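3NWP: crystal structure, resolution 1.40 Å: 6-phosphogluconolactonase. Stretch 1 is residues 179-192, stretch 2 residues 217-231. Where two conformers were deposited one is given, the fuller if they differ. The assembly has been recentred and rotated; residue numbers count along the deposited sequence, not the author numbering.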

ATOM      1  N   SER A 179      -8.090  -3.450   4.978  1.00 14.89           N
ATOM      2  CA  SER A 179      -9.303  -3.742   4.259  1.00 14.43           C
ATOM      3  C   SER A 179      -9.522  -2.792   3.093  1.00 13.22           C
ATOM      4  O   SER A 179      -8.928  -1.737   3.037  1.00 14.58           O
ATOM      5  CB  SER A 179     -10.516  -3.628   5.177  1.00 15.18           C
ATOM      6  OG  SER A 179     -10.611  -2.327   5.733  1.00 16.87           O
ATOM      7  N   LYS A 180     -10.378  -3.192   2.163  0.70 13.57           N
ATOM      8  CA  LYS A 180     -10.791  -2.267   1.111  0.70 14.09           C
ATOM      9  C   LYS A 180     -11.380  -0.996   1.691  0.70 15.70           C
ATOM     10  O   LYS A 180     -11.050   0.136   1.251  0.70 14.91           O
ATOM     11  CB  LYS A 180     -11.757  -2.938   0.148  0.70 15.11           C
ATOM     12  CG  LYS A 180     -12.138  -2.093  -1.060  0.70 16.97           C
ATOM     13  CD  LYS A 180     -13.453  -2.578  -1.680  0.70 16.72           C
ATOM     14  CE  LYS A 180     -14.664  -2.066  -0.930  0.70 24.45           C
ATOM     15  NZ  LYS A 180     -15.916  -2.690  -1.475  0.70 33.07           N
ATOM     16  N   SER A 181     -12.272  -1.120   2.659  1.00 15.98           N
ATOM     17  CA  SER A 181     -12.886   0.070   3.220  1.00 16.72           C
ATOM     18  C   SER A 181     -11.822   1.023   3.782  1.00 17.24           C
ATOM     19  O   SER A 181     -11.911   2.256   3.601  1.00 18.68           O
ATOM     20  CB  SER A 181     -13.949  -0.284   4.264  1.00 18.20           C
ATOM     21  OG  SER A 181     -13.399  -1.017   5.293  1.00 19.74           O
ATOM     22  N   ALA A 182     -10.795   0.475   4.430  1.00 15.42           N
ATOM     23  CA  ALA A 182      -9.687   1.310   4.957  1.00 15.11           C
ATOM     24  C   ALA A 182      -8.892   1.955   3.823  1.00 14.97           C
ATOM     25  O   ALA A 182      -8.576   3.153   3.857  1.00 15.73           O
ATOM     26  CB  ALA A 182      -8.728   0.456   5.828  1.00 16.35           C
ATOM     27  N   ILE A 183      -8.522   1.167   2.830  1.00 14.95           N
ATOM     28  CA  ILE A 183      -7.659   1.656   1.700  1.00 13.96           C
ATOM     29  C   ILE A 183      -8.390   2.712   0.910  1.00 15.21           C
ATOM     30  O   ILE A 183      -7.769   3.706   0.482  1.00 14.70           O
ATOM     31  CB  ILE A 183      -7.210   0.474   0.817  1.00 13.26           C
ATOM     32  CG1 ILE A 183      -6.191  -0.400   1.527  1.00 15.94           C
ATOM     33  CG2 ILE A 183      -6.683   0.879  -0.608  1.00 15.07           C
ATOM     34  CD1 ILE A 183      -4.790   0.235   1.817  1.00 15.13           C
ATOM     35  N   LEU A 184      -9.682   2.525   0.653  1.00 15.93           N
ATOM     36  CA  LEU A 184     -10.457   3.511  -0.136  1.00 15.91           C
ATOM     37  C   LEU A 184     -10.853   4.738   0.644  1.00 17.82           C
ATOM     38  O   LEU A 184     -11.137   5.774  -0.014  1.00 19.58           O
ATOM     39  CB  LEU A 184     -11.671   2.849  -0.784  1.00 16.41           C
ATOM     40  CG  LEU A 184     -11.368   1.844  -1.862  1.00 17.61           C
ATOM     41  CD1 LEU A 184     -12.702   1.326  -2.422  1.00 17.78           C
ATOM     42  CD2 LEU A 184     -10.419   2.373  -3.026  1.00 18.27           C
ATOM     43  N   ASN A 185     -10.740   4.703   1.974  1.00 16.42           N
ATOM     44  CA  ASN A 185     -10.965   5.911   2.798  1.00 18.12           C
ATOM     45  C   ASN A 185      -9.640   6.672   2.867  1.00 14.52           C
ATOM     46  O   ASN A 185      -8.960   6.717   3.875  1.00 16.41           O
ATOM     47  CB  ASN A 185     -11.493   5.595   4.193  1.00 19.58           C
ATOM     48  CG  ASN A 185     -11.952   6.859   4.934  1.00 22.15           C
ATOM     49  OD1 ASN A 185     -12.360   7.851   4.307  1.00 26.76           O
ATOM     50  ND2 ASN A 185     -11.836   6.835   6.231  1.00 24.88           N
ATOM     51  N   SER A 186      -9.313   7.203   1.702  0.60 13.36           N
ATOM     52  CA  SER A 186      -8.053   7.854   1.462  0.60 12.48           C
ATOM     53  C   SER A 186      -8.306   8.955   0.468  0.60 12.15           C
ATOM     54  O   SER A 186      -9.304   8.980  -0.265  0.60 13.67           O
ATOM     55  CB  SER A 186      -7.032   6.872   0.900  0.60 12.71           C
ATOM     56  OG  SER A 186      -7.501   6.266  -0.280  0.60 12.23           O
ATOM     57  N   ARG A 187      -7.349   9.869   0.448  0.50 11.01           N
ATOM     58  CA  ARG A 187      -7.385  11.044  -0.402  0.50  9.94           C
ATOM     59  C   ARG A 187      -6.710  10.828  -1.762  0.50 11.15           C
ATOM     60  O   ARG A 187      -7.177  11.377  -2.797  0.50 13.45           O
ATOM     61  CB  ARG A 187      -6.733  12.241   0.335  0.50 11.78           C
ATOM     62  CG  ARG A 187      -7.330  12.523   1.729  0.50 11.21           C
ATOM     63  CD  ARG A 187      -6.784  13.856   2.338  0.50 12.14           C
ATOM     64  NE  ARG A 187      -7.131  13.934   3.746  0.50 11.97           N
ATOM     65  CZ  ARG A 187      -8.281  14.421   4.224  0.50 13.02           C
ATOM     66  NH1 ARG A 187      -9.207  14.909   3.416  0.50 15.02           N
ATOM     67  NH2 ARG A 187      -8.506  14.379   5.539  0.50 15.37           N
ATOM     68  N   GLN A 188      -5.646  10.005  -1.778  1.00 13.98           N
ATOM     69  CA  GLN A 188      -4.873   9.762  -2.984  1.00 12.83           C
ATOM     70  C   GLN A 188      -4.256   8.367  -2.898  1.00 14.79           C
ATOM     71  O   GLN A 188      -3.672   8.025  -1.857  1.00 14.57           O
ATOM     72  CB  GLN A 188      -3.780  10.768  -3.132  1.00 14.25           C
ATOM     73  CG  GLN A 188      -2.790  10.471  -4.283  1.00 15.87           C
ATOM     74  CD  GLN A 188      -3.340  10.874  -5.634  1.00 15.79           C
ATOM     75  OE1 GLN A 188      -3.670  12.075  -5.839  1.00 18.06           O
ATOM     76  NE2 GLN A 188      -3.516   9.916  -6.554  1.00 15.63           N
ATOM     77  N   ILE A 189      -4.425   7.570  -3.970  1.00 11.44           N
ATOM     78  CA  ILE A 189      -3.731   6.310  -4.099  1.00 11.77           C
ATOM     79  C   ILE A 189      -2.800   6.377  -5.286  1.00 13.20           C
ATOM     80  O   ILE A 189      -3.122   6.951  -6.353  1.00 13.33           O
ATOM     81  CB  ILE A 189      -4.802   5.189  -4.345  1.00 13.06           C
ATOM     82  CG1 ILE A 189      -5.699   5.050  -3.123  1.00 13.12           C
ATOM     83  CG2 ILE A 189      -4.104   3.882  -4.721  1.00 13.39           C
ATOM     84  CD1 ILE A 189      -6.915   4.143  -3.335  1.00 14.82           C
ATOM     85  N   TYR A 190      -1.599   5.792  -5.121  1.00 12.60           N
ATOM     86  CA  TYR A 190      -0.627   5.586  -6.203  1.00 13.21           C
ATOM     87  C   TYR A 190      -0.452   4.115  -6.423  1.00 14.06           C
ATOM     88  O   TYR A 190      -0.406   3.376  -5.433  1.00 14.94           O
ATOM     89  CB  TYR A 190       0.719   6.197  -5.830  1.00 13.17           C
ATOM     90  CG  TYR A 190       0.671   7.688  -5.758  1.00 12.41           C
ATOM     91  CD1 TYR A 190       0.666   8.444  -6.904  1.00 14.97           C
ATOM     92  CD2 TYR A 190       0.634   8.365  -4.548  1.00 13.52           C
ATOM     93  CE1 TYR A 190       0.536   9.834  -6.842  1.00 16.43           C
ATOM     94  CE2 TYR A 190       0.584   9.749  -4.469  1.00 13.20           C
ATOM     95  CZ  TYR A 190       0.553  10.484  -5.641  1.00 15.16           C
ATOM     96  OH  TYR A 190       0.449  11.867  -5.583  1.00 17.08           O
ATOM     97  N   LEU A 191      -0.472   3.656  -7.665  1.00 12.52           N
ATOM     98  CA  LEU A 191      -0.121   2.295  -7.981  1.00 12.30           C
ATOM     99  C   LEU A 191       1.217   2.313  -8.715  1.00 13.12           C
ATOM    100  O   LEU A 191       1.306   2.889  -9.810  1.00 13.53           O
ATOM    101  CB  LEU A 191      -1.185   1.668  -8.875  1.00 12.85           C
ATOM    102  CG  LEU A 191      -0.943   0.238  -9.288  1.00 13.89           C
ATOM    103  CD1 LEU A 191      -0.814  -0.725  -8.055  1.00 13.32           C
ATOM    104  CD2 LEU A 191      -2.052  -0.254 -10.229  1.00 15.51           C
ATOM    105  N   HIS A 192       2.261   1.710  -8.132  1.00 12.90           N
ATOM    106  CA  HIS A 192       3.634   1.773  -8.591  1.00 12.94           C
ATOM    107  C   HIS A 192       3.931   0.449  -9.249  1.00 14.74           C
ATOM    108  O   HIS A 192       4.016  -0.604  -8.571  1.00 15.06           O
ATOM    109  CB  HIS A 192       4.504   2.043  -7.400  1.00 13.76           C
ATOM    110  CG  HIS A 192       5.966   2.121  -7.691  1.00 14.72           C
ATOM    111  ND1 HIS A 192       6.893   2.311  -6.674  1.00 17.51           N
ATOM    112  CD2 HIS A 192       6.659   2.129  -8.853  1.00 16.40           C
ATOM    113  CE1 HIS A 192       8.098   2.356  -7.222  1.00 20.70           C
ATOM    114  NE2 HIS A 192       7.989   2.259  -8.535  1.00 18.13           N
ATOM    115  N   ARG A 217      -8.664  -4.528  -9.183  1.00 15.27           N
ATOM    116  CA  ARG A 217      -9.807  -3.854  -9.740  1.00 15.81           C
ATOM    117  C   ARG A 217     -10.688  -3.122  -8.762  1.00 15.99           C
ATOM    118  O   ARG A 217     -11.384  -2.187  -9.136  1.00 16.85           O
ATOM    119  CB  ARG A 217     -10.663  -4.883 -10.556  1.00 16.17           C
ATOM    120  CG  ARG A 217      -9.922  -5.445 -11.763  1.00 19.24           C
ATOM    121  CD  ARG A 217     -10.601  -6.697 -12.318  1.00 17.99           C
ATOM    122  NE  ARG A 217     -10.041  -7.101 -13.593  1.00 19.90           N
ATOM    123  CZ  ARG A 217     -10.177  -8.318 -14.131  1.00 20.13           C
ATOM    124  NH1 ARG A 217     -10.787  -9.285 -13.430  1.00 21.09           N
ATOM    125  NH2 ARG A 217      -9.670  -8.596 -15.342  1.00 20.52           N
ATOM    126  N   ALA A 218     -10.700  -3.550  -7.485  1.00 15.86           N
ATOM    127  CA  ALA A 218     -11.479  -2.831  -6.488  1.00 16.21           C
ATOM    128  C   ALA A 218     -11.013  -1.395  -6.294  1.00 16.89           C
ATOM    129  O   ALA A 218     -11.813  -0.512  -5.997  1.00 18.69           O
ATOM    130  CB  ALA A 218     -11.492  -3.590  -5.138  1.00 17.69           C
ATOM    131  N   VAL A 219      -9.720  -1.172  -6.538  1.00 16.73           N
ATOM    132  CA  VAL A 219      -9.108   0.154  -6.532  1.00 15.14           C
ATOM    133  C   VAL A 219      -9.268   0.869  -7.891  1.00 15.15           C
ATOM    134  O   VAL A 219      -9.668   2.025  -7.941  1.00 16.39           O
ATOM    135  CB  VAL A 219      -7.619   0.045  -6.165  1.00 15.42           C
ATOM    136  CG1 VAL A 219      -6.885   1.360  -6.384  1.00 19.09           C
ATOM    137  CG2 VAL A 219      -7.477  -0.413  -4.681  1.00 17.11           C
ATOM    138  N   LEU A 220      -9.070   0.115  -8.968  1.00 15.97           N
ATOM    139  CA  LEU A 220      -9.104   0.732 -10.330  1.00 16.20           C
ATOM    140  C   LEU A 220     -10.482   1.083 -10.811  1.00 18.65           C
ATOM    141  O   LEU A 220     -10.621   2.028 -11.592  1.00 18.55           O
ATOM    142  CB  LEU A 220      -8.460  -0.178 -11.347  1.00 16.48           C
ATOM    143  CG  LEU A 220      -6.986  -0.552 -11.097  1.00 16.87           C
ATOM    144  CD1 LEU A 220      -6.399  -1.476 -12.165  1.00 20.02           C
ATOM    145  CD2 LEU A 220      -6.091   0.715 -10.888  1.00 19.06           C
ATOM    146  N   ALA A 221     -11.493   0.345 -10.360  1.00 17.74           N
ATOM    147  CA  ALA A 221     -12.839   0.487 -10.921  1.00 19.41           C
ATOM    148  C   ALA A 221     -13.635   1.579 -10.262  1.00 22.07           C
ATOM    149  O   ALA A 221     -14.618   2.075 -10.851  1.00 28.66           O
ATOM    150  CB  ALA A 221     -13.575  -0.841 -10.880  1.00 19.35           C
ATOM    151  N   GLN A 222     -13.267   1.999  -9.072  1.00 21.49           N
ATOM    152  CA  GLN A 222     -13.999   3.006  -8.310  1.00 21.15           C
ATOM    153  C   GLN A 222     -13.596   4.433  -8.732  1.00 23.49           C
ATOM    154  O   GLN A 222     -12.514   4.622  -9.289  1.00 22.17           O
ATOM    155  CB  GLN A 222     -13.875   2.760  -6.808  1.00 22.52           C
ATOM    156  CG  GLN A 222     -12.450   2.805  -6.251  1.00 20.50           C
ATOM    157  CD  GLN A 222     -11.916   4.211  -6.153  1.00 20.46           C
ATOM    158  OE1 GLN A 222     -12.622   5.143  -5.712  1.00 21.41           O
ATOM    159  NE2 GLN A 222     -10.641   4.396  -6.551  1.00 18.53           N
ATOM    160  N   ARG A 223     -14.502   5.391  -8.482  1.00 25.54           N
ATOM    161  CA  ARG A 223     -14.386   6.773  -8.922  1.00 28.93           C
ATOM    162  C   ARG A 223     -14.296   7.833  -7.878  1.00 29.51           C
ATOM    163  O   ARG A 223     -14.213   9.013  -8.231  1.00 36.82           O
ATOM    164  CB  ARG A 223     -15.662   7.118  -9.710  1.00 33.03           C
ATOM    165  CG  ARG A 223     -15.874   6.163 -10.831  1.00 37.12           C
ATOM    166  CD  ARG A 223     -14.684   6.281 -11.775  1.00 38.40           C
ATOM    167  NE  ARG A 223     -15.012   5.643 -13.026  1.00 46.34           N
ATOM    168  CZ  ARG A 223     -15.882   6.136 -13.897  1.00 43.82           C
ATOM    169  NH1 ARG A 223     -16.477   7.319 -13.684  1.00 57.14           N
ATOM    170  NH2 ARG A 223     -16.143   5.465 -14.996  1.00 41.36           N
ATOM    171  N   LYS A 224     -14.358   7.464  -6.615  0.50 24.44           N
ATOM    172  CA  LYS A 224     -14.350   8.456  -5.570  0.50 22.98           C
ATOM    173  C   LYS A 224     -12.925   8.879  -5.213  0.50 21.54           C
ATOM    174  O   LYS A 224     -12.640  10.064  -5.163  0.50 20.19           O
ATOM    175  CB  LYS A 224     -15.147   7.954  -4.365  0.50 24.59           C
ATOM    176  CG  LYS A 224     -16.656   7.668  -4.692  0.50 25.23           C
ATOM    177  CD  LYS A 224     -17.430   7.333  -3.431  0.50 32.85           C
ATOM    178  N   THR A 225     -12.016   7.909  -5.061  1.00 20.09           N
ATOM    179  CA  THR A 225     -10.669   8.193  -4.608  1.00 20.46           C
ATOM    180  C   THR A 225      -9.725   8.176  -5.797  1.00 15.62           C
ATOM    181  O   THR A 225      -9.690   7.185  -6.536  1.00 18.37           O
ATOM    182  CB  THR A 225     -10.164   7.130  -3.621  1.00 24.86           C
ATOM    183  OG1 THR A 225     -11.142   7.021  -2.550  1.00 26.84           O
ATOM    184  CG2 THR A 225      -8.724   7.514  -3.130  1.00 25.31           C
ATOM    185  N   PRO A 226      -9.029   9.270  -6.010  1.00 17.69           N
ATOM    186  CA  PRO A 226      -8.082   9.344  -7.109  1.00 15.98           C
ATOM    187  C   PRO A 226      -7.031   8.265  -7.045  1.00 16.54           C
ATOM    188  O   PRO A 226      -6.463   8.030  -5.965  1.00 16.78           O
ATOM    189  CB  PRO A 226      -7.407  10.700  -6.922  1.00 20.13           C
ATOM    190  CG  PRO A 226      -8.444  11.490  -6.157  1.00 21.79           C
ATOM    191  CD  PRO A 226      -9.080  10.529  -5.268  1.00 20.31           C
ATOM    192  N   VAL A 227      -6.749   7.665  -8.191  1.00 14.58           N
ATOM    193  CA  VAL A 227      -5.717   6.670  -8.335  1.00 12.71           C
ATOM    194  C   VAL A 227      -4.837   7.075  -9.505  1.00 14.10           C
ATOM    195  O   VAL A 227      -5.301   7.239 -10.649  1.00 14.84           O
ATOM    196  CB  VAL A 227      -6.317   5.283  -8.656  1.00 13.29           C
ATOM    197  CG1 VAL A 227      -5.183   4.264  -8.885  1.00 13.89           C
ATOM    198  CG2 VAL A 227      -7.202   4.823  -7.555  1.00 14.48           C
ATOM    199  N   ASP A 228      -3.541   7.242  -9.248  1.00 12.47           N
ATOM    200  CA  ASP A 228      -2.599   7.577 -10.301  1.00 12.64           C
ATOM    201  C   ASP A 228      -1.651   6.356 -10.467  1.00 13.03           C
ATOM    202  O   ASP A 228      -0.990   5.916  -9.486  1.00 14.69           O
ATOM    203  CB  ASP A 228      -1.743   8.778  -9.972  1.00 13.64           C
ATOM    204  CG  ASP A 228      -2.526  10.099  -9.971  1.00 18.40           C
ATOM    205  OD1 ASP A 228      -3.698  10.167  -9.577  1.00 20.78           O
ATOM    206  OD2 ASP A 228      -1.887  11.105 -10.345  1.00 22.90           O
ATOM    207  N   VAL A 229      -1.569   5.801 -11.667  1.00 12.77           N
ATOM    208  CA  VAL A 229      -0.684   4.667 -11.935  1.00 12.36           C
ATOM    209  C   VAL A 229       0.627   5.157 -12.516  1.00 14.00           C
ATOM    210  O   VAL A 229       0.657   5.950 -13.474  1.00 14.70           O
ATOM    211  CB  VAL A 229      -1.346   3.715 -12.945  1.00 13.11           C
ATOM    212  CG1 VAL A 229      -0.408   2.522 -13.281  1.00 15.63           C
ATOM    213  CG2 VAL A 229      -2.745   3.257 -12.412  1.00 14.54           C
ATOM    214  N   PHE A 230       1.725   4.839 -11.841  1.00 13.59           N
ATOM    215  CA  PHE A 230       3.090   5.210 -12.249  1.00 12.74           C
ATOM    216  C   PHE A 230       3.809   3.987 -12.785  1.00 13.60           C
ATOM    217  O   PHE A 230       3.873   2.939 -12.071  1.00 14.88           O
ATOM    218  CB  PHE A 230       3.875   5.743 -11.057  1.00 13.25           C
ATOM    219  CG  PHE A 230       3.638   7.191 -10.736  1.00 12.80           C
ATOM    220  CD1 PHE A 230       2.360   7.702 -10.421  1.00 13.42           C
ATOM    221  CD2 PHE A 230       4.690   8.079 -10.723  1.00 13.59           C
ATOM    222  CE1 PHE A 230       2.191   9.032 -10.165  1.00 15.39           C
ATOM    223  CE2 PHE A 230       4.510   9.423 -10.464  1.00 12.64           C
ATOM    224  CZ  PHE A 230       3.291   9.918 -10.171  1.00 14.78           C
ATOM    225  N   TRP A 231       4.345   4.066 -13.995  1.00 13.54           N
ATOM    226  CA  TRP A 231       4.963   2.903 -14.610  1.00 13.44           C
ATOM    227  C   TRP A 231       6.213   3.265 -15.381  1.00 13.00           C
ATOM    228  O   TRP A 231       6.293   4.327 -15.981  1.00 13.61           O
ATOM    229  CB  TRP A 231       3.968   2.178 -15.557  1.00 14.43           C
ATOM    230  CG  TRP A 231       4.567   0.987 -16.303  1.00 15.42           C
ATOM    231  CD1 TRP A 231       4.667  -0.301 -15.871  1.00 15.95           C
ATOM    232  CD2 TRP A 231       5.134   1.014 -17.613  1.00 14.02           C
ATOM    233  NE1 TRP A 231       5.302  -1.068 -16.796  1.00 15.57           N
ATOM    234  CE2 TRP A 231       5.599  -0.291 -17.886  1.00 14.84           C
ATOM    235  CE3 TRP A 231       5.333   2.025 -18.561  1.00 16.08           C
ATOM    236  CZ2 TRP A 231       6.210  -0.634 -19.095  1.00 15.41           C
ATOM    237  CZ3 TRP A 231       5.951   1.696 -19.747  1.00 15.52           C
ATOM    238  CH2 TRP A 231       6.368   0.357 -20.009  1.00 17.68           C
TER
HETATM  239  O   HOH W   1      -3.021  13.230  -8.258  1.00 26.01           O

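The apolar centre of the contact gathers on one face of a two-stranded parallel ladder, where the side chains of I189, L191, V227 and V229 share the face that packs against the helix of the second stretch. I189 CG2 lies 4.1 Å from V219 CG1, and L191 CD2 lies 4.2 Å from L220 CD2, so successive helix residues meet alternate residues of the strand. Within the sheet, I189 CB packs 4.0 Å from V227 CG2, and L191 CB 4.2 Å from V229 CG2. The first helix joins this layer through L184, whose m,t rotamer carries CD2 to 4.4 Å from V219 CG2 and also to 3.8 Å from Q222 CG, and through I183, with CG2 4.3 Å from V219 CG2. On the other face, Y190 CD1 approaches F230 CE1 at 3.6 Å; the two ring planes are inclined at 82°, in an oblique pairing.

Between these faces the backbones bond in parallel register. I189 N donates to P226 O (2.9 Å) and I189 O accepts from D228 N (2.9 Å); L191 N then donates to D228 O (2.9 Å) and L191 O accepts from F230 N (2.8 Å). I189 and L191 thus each bond to the residues before and after their register partners, V227 and V229.

Before the strands, T225 ties its loop to the end of the first helix: T225 OG1 donates to L184 O (2.8 Å), while its CG2 rests 3.8 Å from I189 CD1. Q222 braces this loop from within, NE2 donating to T225 O (2.9 Å) and OE1 accepting from T225 N (2.9 Å).

At the polar edge, Q188 starts away from the second stretch, but its chain bends back. Q188 NE2 donates to I189 O (3.0 Å) and, weakly, to D228 OD1 (3.0 Å, 147°). Water 1 completes the link, donating to Q188 OE1 (2.8 Å) and D228 OD2 (3.2 Å), so both ends of the amide reach the carboxylate.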